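Local coordinates for ABM domain-containing protein (Caulobacter crescentus, PDB 3BM7) that is of unknown function but is probably an antibiotic biosynthesis monooxygenase with a ferredoxin-like fold, forming a dimer, at residues Glu38-Asp43 against Lys92-Ala97; Leu42-Lys47 against Leu56-Thr61. All coordinates share one frame; numbering follows the deposited sequence. Where two conformers were deposited one is given.

Interaction 1 of 2, residues Glu38-Asp43 against Lys92-Ala97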
loop_
_atom_site.group_PDB
_atom_site.type_symbol
_atom_site.label_atom_id
_atom_site.label_comp_id
_atom_site.label_asym_id
_atom_site.label_seq_id
_atom_site.Cartn_x
_atom_site.Cartn_y
_atom_site.Cartn_z
ATOM N N GLU A 38 16.668 -8.364 0.398
ATOM C CA GLU A 38 15.949 -7.985 1.616
ATOM C C GLU A 38 16.834 -7.280 2.642
ATOM O O GLU A 38 16.413 -6.332 3.298
ATOM C CB GLU A 38 15.207 -9.168 2.263
ATOM C CG GLU A 38 14.054 -9.674 1.395
ATOM C CD GLU A 38 13.251 -10.784 2.023
ATOM O OE1 GLU A 38 13.418 -11.010 3.235
ATOM O OE2 GLU A 38 12.480 -11.444 1.292
ATOM N N LYS A 39 18.077 -7.735 2.775
ATOM C CA LYS A 39 18.990 -7.063 3.692
ATOM C C LYS A 39 19.249 -5.617 3.316
ATOM O O LYS A 39 19.193 -4.742 4.185
ATOM C CB LYS A 39 20.320 -7.832 3.784
ATOM C CG LYS A 39 21.271 -7.227 4.813
ATOM N N VAL A 40 19.510 -5.352 2.033
ATOM C CA VAL A 40 19.736 -3.989 1.581
ATOM C C VAL A 40 18.459 -3.174 1.745
ATOM O O VAL A 40 18.491 -2.039 2.230
ATOM C CB VAL A 40 20.152 -3.952 0.123
ATOM C CG1 VAL A 40 20.252 -2.501 -0.380
ATOM C CG2 VAL A 40 21.486 -4.707 -0.062
ATOM N N PHE A 41 17.325 -3.746 1.336
ATOM C CA PHE A 41 16.092 -3.006 1.445
ATOM C C PHE A 41 15.722 -2.667 2.900
ATOM O O PHE A 41 15.284 -1.556 3.190
ATOM C CB PHE A 41 14.911 -3.704 0.760
ATOM C CG PHE A 41 13.785 -2.749 0.502
ATOM C CD1 PHE A 41 12.912 -2.403 1.506
ATOM C CD2 PHE A 41 13.700 -2.101 -0.700
ATOM C CE1 PHE A 41 11.934 -1.439 1.267
ATOM C CE2 PHE A 41 12.708 -1.158 -0.935
ATOM C CZ PHE A 41 11.851 -0.850 0.064
ATOM N N LEU A 42 15.848 -3.626 3.796
ATOM C CA LEU A 42 15.486 -3.346 5.191
ATOM C C LEU A 42 16.391 -2.314 5.839
ATOM O O LEU A 42 15.956 -1.526 6.663
ATOM C CB LEU A 42 15.411 -4.630 6.006
ATOM C CG LEU A 42 14.249 -5.561 5.659
ATOM C CD1 LEU A 42 14.348 -6.867 6.416
ATOM C CD2 LEU A 42 12.888 -4.851 5.931
ATOM N N ASP A 43 17.661 -2.325 5.459
ATOM C CA ASP A 43 18.591 -1.325 5.930
ATOM C C ASP A 43 18.160 0.061 5.417
ATOM O O ASP A 43 18.176 1.035 6.162
ATOM C CB ASP A 43 19.991 -1.694 5.461
ATOM C CG ASP A 43 21.005 -0.660 5.817
ATOM O OD1 ASP A 43 21.565 -0.737 6.920
ATOM O OD2 ASP A 43 21.250 0.226 4.984
ATOM N N LYS A 92 20.115 6.584 -2.895
ATOM C CA LYS A 92 20.933 6.340 -4.070
ATOM C C LYS A 92 21.903 5.164 -3.882
ATOM O O LYS A 92 22.018 4.328 -4.794
ATOM C CB LYS A 92 21.636 7.631 -4.496
ATOM C CG LYS A 92 20.661 8.704 -5.016
ATOM C CD LYS A 92 21.332 9.969 -5.513
ATOM C CE LYS A 92 22.125 10.696 -4.459
ATOM N NZ LYS A 92 22.865 11.859 -5.020
ATOM N N ALA A 93 22.542 5.073 -2.725
ATOM C CA ALA A 93 23.477 3.997 -2.417
ATOM C C ALA A 93 22.707 2.679 -2.385
ATOM O O ALA A 93 23.175 1.659 -2.902
ATOM C CB ALA A 93 24.194 4.243 -1.089
ATOM N N ALA A 94 21.528 2.685 -1.758
ATOM C CA ALA A 94 20.740 1.436 -1.699
ATOM C C ALA A 94 20.309 0.960 -3.073
ATOM O O ALA A 94 20.392 -0.232 -3.379
ATOM C CB ALA A 94 19.503 1.621 -0.788
ATOM N N GLY A 95 19.870 1.875 -3.926
ATOM C CA GLY A 95 19.496 1.556 -5.278
ATOM C C GLY A 95 20.653 0.901 -6.031
ATOM O O GLY A 95 20.463 -0.105 -6.709
ATOM N N ALA A 96 21.852 1.461 -5.892
ATOM C CA ALA A 96 23.052 0.879 -6.524
ATOM C C ALA A 96 23.350 -0.536 -6.026
ATOM O O ALA A 96 23.788 -1.406 -6.801
ATOM C CB ALA A 96 24.272 1.787 -6.266
ATOM N N ALA A 97 23.126 -0.763 -4.731
ATOM C CA ALA A 97 23.370 -2.068 -4.108
ATOM C C ALA A 97 22.302 -3.101 -4.535
ATOM O O ALA A 97 22.618 -4.281 -4.692
ATOM C CB ALA A 97 23.436 -1.934 -2.571
#

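Interaction 2 of 2, residues Leu42-Lys47 against Leu56-Thr61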
loop_
_atom_site.group_PDB
_atom_site.type_symbol
_atom_site.label_atom_id
_atom_site.label_comp_id
_atom_site.label_asym_id
_atom_site.label_seq_id
_atom_site.Cartn_x
_atom_site.Cartn_y
_atom_site.Cartn_z
ATOM N N LEU A 42 15.848 -3.626 3.796
ATOM C CA LEU A 42 15.486 -3.346 5.191
ATOM C C LEU A 42 16.391 -2.314 5.839
ATOM O O LEU A 42 15.956 -1.526 6.663
ATOM C CB LEU A 42 15.411 -4.630 6.006
ATOM C CG LEU A 42 14.249 -5.561 5.659
ATOM C CD1 LEU A 42 14.348 -6.867 6.416
ATOM C CD2 LEU A 42 12.888 -4.851 5.931
ATOM N N ASP A 43 17.661 -2.325 5.459
ATOM C CA ASP A 43 18.591 -1.325 5.930
ATOM C C ASP A 43 18.160 0.061 5.417
ATOM O O ASP A 43 18.176 1.035 6.162
ATOM C CB ASP A 43 19.991 -1.694 5.461
ATOM C CG ASP A 43 21.005 -0.660 5.817
ATOM O OD1 ASP A 43 21.565 -0.737 6.920
ATOM O OD2 ASP A 43 21.250 0.226 4.984
ATOM N N LEU A 44 17.769 0.140 4.151
ATOM C CA LEU A 44 17.228 1.376 3.565
ATOM C C LEU A 44 15.970 1.836 4.332
ATOM O O LEU A 44 15.836 2.989 4.766
ATOM C CB LEU A 44 16.909 1.185 2.086
ATOM C CG LEU A 44 16.105 2.315 1.425
ATOM C CD1 LEU A 44 16.871 3.671 1.506
ATOM C CD2 LEU A 44 15.716 1.919 0.000
ATOM N N ALA A 45 15.056 0.910 4.536
ATOM C CA ALA A 45 13.801 1.257 5.205
ATOM C C ALA A 45 13.988 1.806 6.595
ATOM O O ALA A 45 13.327 2.767 6.966
ATOM C CB ALA A 45 12.863 0.030 5.207
ATOM N N ALA A 46 14.923 1.248 7.383
ATOM C CA ALA A 46 15.204 1.769 8.677
ATOM C C ALA A 46 15.710 3.216 8.588
ATOM O O ALA A 46 15.342 4.030 9.411
ATOM C CB ALA A 46 16.241 0.860 9.401
ATOM N N LYS A 47 16.570 3.525 7.617
ATOM C CA LYS A 47 17.065 4.877 7.404
ATOM C C LYS A 47 15.952 5.862 7.004
ATOM O O LYS A 47 15.871 6.993 7.522
ATOM C CB LYS A 47 18.222 4.872 6.393
ATOM C CG LYS A 47 19.479 4.173 6.972
ATOM C CD LYS A 47 20.609 3.980 5.969
ATOM C CE LYS A 47 21.751 3.131 6.620
ATOM N NZ LYS A 47 22.656 2.481 5.613
ATOM N N LEU A 56 5.454 8.597 5.835
ATOM C CA LEU A 56 4.462 8.106 6.774
ATOM C C LEU A 56 4.359 6.575 6.834
ATOM O O LEU A 56 4.107 6.014 7.910
ATOM C CB LEU A 56 3.087 8.707 6.458
ATOM C CG LEU A 56 3.034 10.240 6.369
ATOM C CD1 LEU A 56 1.632 10.705 6.039
ATOM C CD2 LEU A 56 3.518 10.855 7.681
ATOM N N VAL A 57 4.589 5.943 5.706
ATOM C CA VAL A 57 4.578 4.477 5.549
ATOM C C VAL A 57 5.686 4.081 4.586
ATOM O O VAL A 57 5.831 4.684 3.503
ATOM C CB VAL A 57 3.220 3.978 5.034
ATOM C CG1 VAL A 57 3.222 2.414 4.884
ATOM C CG2 VAL A 57 2.089 4.473 5.965
ATOM N N TYR A 58 6.437 3.035 4.923
ATOM C CA TYR A 58 7.441 2.520 4.047
ATOM C C TYR A 58 7.614 1.045 4.342
ATOM O O TYR A 58 8.452 0.658 5.146
ATOM C CB TYR A 58 8.763 3.291 4.232
ATOM C CG TYR A 58 9.689 3.156 3.078
ATOM C CD1 TYR A 58 9.491 3.828 1.895
ATOM C CD2 TYR A 58 10.813 2.317 3.162
ATOM C CE1 TYR A 58 10.352 3.689 0.811
ATOM C CE2 TYR A 58 11.655 2.158 2.105
ATOM C CZ TYR A 58 11.481 2.857 0.946
ATOM O OH TYR A 58 12.314 2.709 -0.130
ATOM N N GLN A 59 6.816 0.212 3.708
ATOM C CA GLN A 59 6.653 -1.169 4.143
ATOM C C GLN A 59 6.885 -2.118 2.970
ATOM O O GLN A 59 6.075 -2.261 1.990
ATOM C CB GLN A 59 5.255 -1.402 4.715
ATOM C CG GLN A 59 5.082 -2.832 5.187
ATOM C CD GLN A 59 6.017 -3.141 6.335
ATOM O OE1 GLN A 59 5.969 -2.492 7.414
ATOM N NE2 GLN A 59 6.890 -4.132 6.133
ATOM N N LEU A 60 8.006 -2.858 3.042
ATOM C CA LEU A 60 8.260 -3.923 2.118
ATOM C C LEU A 60 7.315 -5.095 2.378
ATOM O O LEU A 60 7.124 -5.498 3.519
ATOM C CB LEU A 60 9.692 -4.441 2.305
ATOM C CG LEU A 60 10.165 -5.444 1.262
ATOM C CD1 LEU A 60 10.231 -4.905 -0.172
ATOM C CD2 LEU A 60 11.569 -6.003 1.725
ATOM N N THR A 61 6.759 -5.626 1.318
ATOM C CA THR A 61 5.940 -6.858 1.362
ATOM C C THR A 61 6.296 -7.816 0.261
ATOM O O THR A 61 6.824 -7.415 -0.785
ATOM C CB THR A 61 4.398 -6.528 1.252
ATOM O OG1 THR A 61 4.046 -6.261 -0.120
ATOM C CG2 THR A 61 3.999 -5.379 2.225
#

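Interaction 1 of 2, residues Glu38-Asp43 against Lys92-Ala97
Val-40 meets Ala-94 and Ala-97 in a small apolar contact between two helices, an example of how one branched side chain can bridge successive turns of a neighbour. CG1 does most of the touching. It sits 3.9 Å from CB of Ala-97 and 4.2 Å from CB of Ala-94, so it spans the two alanines that lie three residues apart on the same side of helix 89-98. With chi1 at 174°, CG1 is carried beside the valine's own carbonyl carbon and out toward the other helix, while CG2, beside the backbone N, still flanks Ala-97, 4.2 Å from its CB. The small alanine side chains let the backbones come close, with 6.4 Å between CA of Val-40 and CA of Ala-94.

A polar atom also borders the methyl. The carbonyl O of Ala-94 lies 3.8 Å from CG1 of Val-40, a van der Waals neighbour and nothing more.

Segments 38-43 and 92-97 belong to helices 34-51 and 89-98, which lie on the same side of the four-stranded antiparallel sheet, so this is a helix-to-helix join above it. On helix 34-51, Glu-38 and Leu-42 pack instead on Val-114 of the second subunit.

Interaction 2 of 2, residues Leu42-Lys47 against Leu56-Thr61
Tyr-58 and Ala-45 make the apolar centre of this helix-to-strand contact, and their CA atoms are 6.6 Å apart. The methyl of Ala-45 comes up to the edge of the phenol ring, in its plane, with CB 3.7 Å from CD2 of Tyr-58. Further along the ring, CD2 of Leu-44 reaches OH of Tyr-58 at 3.5 Å, the two side chains crossing at about a right angle. Tyr-58 holds CG anti to its backbone N (chi1 -160°), which sends the ring toward helix 34-51, edge first to Ala-45. Leu-42 and Leu-60 approach more loosely, their CD2 atoms 4.6 Å apart. His-85 adds a second ring that meets Tyr-58 with the planes at about 60°.

Neither the salt bridge nor the hydrogen bonds join the two segments. On the helix, in one of two Asp-43 conformers, OD2 offers its syn lone pair to Lys-47 NZ, a 2.7 Å salt bridge. On the strand, Gln-59 NE2 donates to Leu-60 O at 3.0 Å, nearly straight at 173°, which anchors the amide; NE2 also makes a weak hydrogen bond to Val-114 O of the second subunit.

A helix laid on an antiparallel sheet with strand order 2-3-1-4 is the layering of the ferredoxin-like fold. Here Thr-61 pairs with a strand of the second subunit, so the sheet continues through the interface, consistent with the dimers of this family.

How the interactions relate
Helix 34-51 is the element common to both interactions, and it presents different sides to each. In interaction 1 it leans on helix 89-98 in a partly buried contact of small aliphatic side chains; in interaction 2 it lies on strand 55-62, where every touching residue is buried and an aromatic ring takes over the main role. Their centres are 10 Å apart, and side chains connect them: Phe-41 CZ packs at 3.6 Å on Tyr-58 OH, and Ala-94 CB lies 3.9 Å from Leu-44 CD2. Together the two contacts illustrate how one helix can join a second helix and a sheet through linked side-chain contacts while also reaching the second subunit.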